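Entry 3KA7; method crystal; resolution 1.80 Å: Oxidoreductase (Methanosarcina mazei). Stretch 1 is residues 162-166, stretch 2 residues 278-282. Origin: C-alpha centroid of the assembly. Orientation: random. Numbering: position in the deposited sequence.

Stretch 1, residues 162-166: ALSLK
Stretch 2 (278-282) PSAGI

A turn that leaves a helix can be fastened to a distant strand by very little surface, and the contact between residues 162-166 and 278-282 of this oxidoreductase is a small, polar, partly water-mediated example, with one direct hydrogen bond and 141 Å² buried in all. The two segments belong to one chain, and no touching pair is closer than 114 positions in sequence.

The first segment ends a helix. Ala-162 is helical (phi/psi -75/-38), Leu-163 flattens to -122/-10, and Ser-164 swings to positive phi at 54/49, the first residue to leave helical geometry. Leu-165 (-141/163) and Lys-166 (-89/156) then run on extended. The second segment is extended throughout, from Pro-278 (-76/158, C-gamma endo) through Ser-279 (-103/152), Ala-280 (-126/157) and Gly-281 (-168/167) to Ile-282 (-125/133), and it continues as a strand. The register is set by the two serines, with Ser-164 CA 6.2 Å from Ser-279 CA, each with its CA-to-CB bond directed toward the other segment.

The direct bond comes from Ser-164. Its chi1 of -141° lies between the usual wells, and Ser-164 OG donates to Ala-280 O at 2.8 Å, so a side-chain hydroxyl serves a strand carbonyl. Beside this bond, Ser-164 OG also lies 4.0 Å from Gly-281 CA. Gly-281 has no side chain, and a CB in ideal position there would come within 3.0 Å of Ser-164 OG, a tight approach; the bare backbone leaves that space to the hydroxyl.

Ser-279, with chi1 in p (55°), comes closest to Ser-164 at its CB, which is 3.7 Å from Ser-164 O. Its hydroxyl is too far for direct bonding to the carbonyl of Leu-163, with Leu-163 O to Ser-279 OG being 4.1 Å, and a water fills the interval: water 1 donates to Leu-163 O at 2.7 Å and is hydrogen-bonded to Ser-279 OG at 3.1 Å. A second bridge joins the backbones, where water 2 donates to Ser-164 O at 3.0 Å and accepts from Ala-280 N at 3.0 Å.

Apolar packing is slight. Leu-165 (m, t) starts sideways, but its end comes nearer, bringing CD2 to 4.5 Å from Ser-279 CB. Leu-163 (m, t) starts sideways and its end leads away, so it contributes through its carbonyl. In Ala-280 the CA-to-CB bond itself points away, yet its backbone N and O supply two anchors. Ala-162, Lys-166, Pro-278 and Ile-282 make no contact across the pair.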

# COMPACT_ATOMS: atom_id res chain seq x y z
N ALA A 162 8.00 0.54 2.34
CA ALA A 162 7.29 0.48 1.07
C ALA A 162 6.35 -0.72 0.96
O ALA A 162 5.26 -0.60 0.39
CB ALA A 162 8.27 0.45 -0.09
N LEU A 163 6.77 -1.87 1.49
CA LEU A 163 6.10 -3.16 1.26
C LEU A 163 5.63 -3.86 2.54
O LEU A 163 4.90 -4.85 2.48
CB LEU A 163 7.02 -4.12 0.51
CG LEU A 163 7.72 -3.59 -0.75
CD1 LEU A 163 8.63 -4.67 -1.34
CD2 LEU A 163 6.71 -3.14 -1.76
N SER A 164 6.05 -3.35 3.69
CA SER A 164 5.83 -4.02 4.97
C SER A 164 6.36 -5.46 4.94
O SER A 164 5.68 -6.42 5.33
CB SER A 164 4.35 -3.95 5.40
OG SER A 164 4.25 -3.73 6.81
N LEU A 165 7.60 -5.61 4.47
CA LEU A 165 8.29 -6.90 4.40
C LEU A 165 9.76 -6.72 4.77
O LEU A 165 10.27 -5.62 4.72
CB LEU A 165 8.23 -7.45 2.97
CG LEU A 165 6.85 -7.83 2.45
CD1 LEU A 165 6.91 -8.13 0.95
CD2 LEU A 165 6.36 -9.01 3.23
N LYS A 166 10.44 -7.82 5.10
CA LYS A 166 11.89 -7.76 5.25
C LYS A 166 12.55 -8.03 3.91
O LYS A 166 11.97 -8.69 3.06
CB LYS A 166 12.36 -8.80 6.26
CG LYS A 166 11.91 -8.50 7.66
CD LYS A 166 12.74 -7.39 8.26
CE LYS A 166 14.07 -7.92 8.78
NZ LYS A 166 14.55 -7.12 9.95
N PRO A 278 -1.10 -12.35 4.16
CA PRO A 278 -1.17 -10.90 4.27
C PRO A 278 0.05 -10.35 4.99
O PRO A 278 0.74 -11.09 5.73
CB PRO A 278 -2.44 -10.66 5.11
CG PRO A 278 -2.63 -11.92 5.89
CD PRO A 278 -2.12 -13.02 5.00
N SER A 279 0.33 -9.07 4.77
CA SER A 279 1.44 -8.42 5.45
C SER A 279 0.90 -7.56 6.58
O SER A 279 -0.24 -7.08 6.50
CB SER A 279 2.27 -7.62 4.45
OG SER A 279 1.46 -6.69 3.75
N ALA A 280 1.70 -7.36 7.62
CA ALA A 280 1.25 -6.68 8.84
C ALA A 280 2.16 -5.51 9.20
O ALA A 280 3.33 -5.46 8.80
CB ALA A 280 1.20 -7.66 10.01
N GLY A 281 1.63 -4.56 9.96
CA GLY A 281 2.44 -3.42 10.36
C GLY A 281 1.74 -2.63 11.44
O GLY A 281 0.55 -2.81 11.70
N ILE A 282 2.50 -1.74 12.07
CA ILE A 282 1.95 -0.82 13.06
C ILE A 282 2.27 0.61 12.66
O ILE A 282 3.40 0.91 12.29
CB ILE A 282 2.53 -1.09 14.44
CG1 ILE A 282 2.07 -2.44 14.96
CG2 ILE A 282 2.14 0.04 15.39
CD1 ILE A 282 3.02 -3.01 16.01
O HOH W 1 3.08 -6.29 1.19
O HOH W 2 4.52 -8.29 7.32